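Local coordinates for exoribonuclease II, mitochondrial (Candida glabrata, PDB 6F3H), which degrades mitochondrial RNA from the 3' end as the exoribonuclease component of the mtEXO degradosome, and is held here as an active-site mutant with RNA bound, at residues F622-E625 / V631-C634. The protein carries 1 engineered substitution. Sequence-based numbering, arbitrary orientation.
With nucleotides of chain C.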
loop_
_atom_site.group_PDB
_atom_site.type_symbol
_atom_site.label_atom_id
_atom_site.label_comp_id
_atom_site.label_asym_id
_atom_site.label_seq_id
_atom_site.Cartn_x
_atom_site.Cartn_y
_atom_site.Cartn_z
ATOM N N PHE A 622 18.593 14.187 -11.689
ATOM C CA PHE A 622 19.388 15.053 -10.837
ATOM C C PHE A 622 20.094 14.257 -9.748
ATOM O O PHE A 622 21.306 14.398 -9.547
ATOM C CB PHE A 622 18.452 16.103 -10.262
ATOM C CG PHE A 622 19.120 17.201 -9.514
ATOM C CD1 PHE A 622 19.724 18.248 -10.186
ATOM C CD2 PHE A 622 19.037 17.255 -8.135
ATOM C CE1 PHE A 622 20.287 19.301 -9.485
ATOM C CE2 PHE A 622 19.602 18.295 -7.429
ATOM C CZ PHE A 622 20.223 19.321 -8.101
ATOM N N PHE A 623 19.362 13.373 -9.070
ATOM C CA PHE A 623 19.954 12.607 -7.979
ATOM C C PHE A 623 21.056 11.696 -8.492
ATOM O O PHE A 623 22.070 11.483 -7.815
ATOM C CB PHE A 623 18.875 11.797 -7.266
ATOM C CG PHE A 623 18.290 12.490 -6.085
ATOM C CD1 PHE A 623 17.612 13.672 -6.236
ATOM C CD2 PHE A 623 18.404 11.954 -4.827
ATOM C CE1 PHE A 623 17.071 14.318 -5.151
ATOM C CE2 PHE A 623 17.855 12.599 -3.732
ATOM C CZ PHE A 623 17.186 13.783 -3.898
ATOM N N GLN A 624 20.866 11.139 -9.679
ATOM C CA GLN A 624 21.853 10.227 -10.227
ATOM C C GLN A 624 23.116 10.970 -10.647
ATOM O O GLN A 624 24.234 10.559 -10.304
ATOM C CB GLN A 624 21.242 9.497 -11.407
ATOM C CG GLN A 624 20.173 8.511 -11.027
ATOM C CD GLN A 624 19.491 7.934 -12.251
ATOM O OE1 GLN A 624 19.842 6.846 -12.712
ATOM N NE2 GLN A 624 18.524 8.668 -12.801
ATOM N N GLU A 625 22.953 12.070 -11.400
ATOM C CA GLU A 625 24.104 12.815 -11.899
ATOM C C GLU A 625 24.936 13.334 -10.748
ATOM O O GLU A 625 26.167 13.250 -10.779
ATOM C CB GLU A 625 23.661 13.975 -12.793
ATOM N N VAL A 631 15.067 7.758 -2.798
ATOM C CA VAL A 631 14.046 6.723 -2.826
ATOM C C VAL A 631 13.319 6.809 -4.155
ATOM O O VAL A 631 12.522 7.721 -4.374
ATOM C CB VAL A 631 13.054 6.896 -1.681
ATOM C CG1 VAL A 631 12.105 5.728 -1.669
ATOM C CG2 VAL A 631 13.797 7.069 -0.380
ATOM N N TYR A 632 13.522 5.825 -5.003
ATOM C CA TYR A 632 12.898 5.830 -6.312
ATOM C C TYR A 632 11.626 5.016 -6.259
ATOM O O TYR A 632 11.373 4.296 -5.299
ATOM C CB TYR A 632 13.848 5.272 -7.377
ATOM C CG TYR A 632 15.183 5.977 -7.411
ATOM C CD1 TYR A 632 16.102 5.820 -6.380
ATOM C CD2 TYR A 632 15.516 6.828 -8.463
ATOM C CE1 TYR A 632 17.320 6.480 -6.395
ATOM C CE2 TYR A 632 16.739 7.503 -8.488
ATOM C CZ TYR A 632 17.643 7.322 -7.449
ATOM O OH TYR A 632 18.880 7.964 -7.431
ATOM N N ARG A 633 10.818 5.136 -7.304
ATOM C CA ARG A 633 9.631 4.325 -7.464
ATOM C C ARG A 633 9.775 3.640 -8.810
ATOM O O ARG A 633 9.922 4.314 -9.834
ATOM C CB ARG A 633 8.361 5.170 -7.419
ATOM C CG ARG A 633 7.177 4.442 -8.039
ATOM C CD ARG A 633 5.873 5.188 -7.902
ATOM N NE ARG A 633 5.818 5.947 -6.669
ATOM C CZ ARG A 633 4.894 6.862 -6.416
ATOM N NH1 ARG A 633 3.963 7.120 -7.336
ATOM N NH2 ARG A 633 4.918 7.526 -5.258
ATOM N N CYS A 634 9.711 2.311 -8.815
ATOM C CA CYS A 634 10.103 1.507 -9.962
ATOM C C CYS A 634 8.964 0.596 -10.347
ATOM O O CYS A 634 8.010 0.413 -9.595
ATOM C CB CYS A 634 11.361 0.678 -9.685
ATOM S SG CYS A 634 12.555 1.540 -8.668
ATOM P P U C 4 2.209 9.215 -9.619
ATOM O OP1 U C 4 3.518 9.795 -9.263
ATOM O OP2 U C 4 1.533 8.291 -8.692
ATOM O "O5'" U C 4 1.248 10.438 -9.810
ATOM C "C5'" U C 4 1.497 11.348 -10.849
ATOM C "C4'" U C 4 0.422 12.364 -10.853
ATOM O "O4'" U C 4 -0.798 11.759 -11.347
ATOM C "C3'" U C 4 0.038 12.858 -9.481
ATOM O "O3'" U C 4 0.949 13.788 -8.937
ATOM C "C2'" U C 4 -1.365 13.385 -9.716
ATOM O "O2'" U C 4 -1.328 14.639 -10.377
ATOM C "C1'" U C 4 -1.908 12.339 -10.692
ATOM N N1 U C 4 -2.660 11.279 -9.982
ATOM C C2 U C 4 -4.007 11.517 -9.805
ATOM O O2 U C 4 -4.562 12.515 -10.222
ATOM N N3 U C 4 -4.688 10.541 -9.138
ATOM C C4 U C 4 -4.154 9.379 -8.633
ATOM O O4 U C 4 -4.916 8.598 -8.054
ATOM C C5 U C 4 -2.744 9.201 -8.845
ATOM C C6 U C 4 -2.059 10.135 -9.496
#
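With CG beside the backbone N (chi1 -54°), the ring of Tyr632 is carried toward the end of the helix, where Gln624 holds its own CG beside its backbone N in the same way. The tyrosine hydroxyl does the touching. Tyr632 OH lies 3.8 Å from Phe623 CB. The same oxygen is 3.9 Å from Gln624 CG, so it rests against side-chain carbons of two consecutive helix residues. Gln624 continues extended beyond CG, and its amide plane stands 78° from the tyrosine ring plane. The amide NE2 turns back to its own helix and bonds to Ala620 O. The contact is small, 119 Å² in all, and is made by van der Waals packing. Phe623 and Tyr632 are buried, while Gln624 is exposed.

Next along the strand, Arg633 touches the bound RNA. Its NH1 gives a weak hydrogen bond of 3.0 Å to OP2 of U4 of chain C, bent to 122° at the hydrogen. The phosphate oxygen lies at the edge of the guanidinium, in its plane. NH2 makes a weak bond to Tyr678 OH.

Within the RNB domain, a short loop, 626-631, links helix 603-625 to strand 632-634. Phe623 also packs on Gln711 and Leu712 of helix 703-716, and Val631 on Pro704 of that helix. Strand 632-634 pairs antiparallel with strand 677-679.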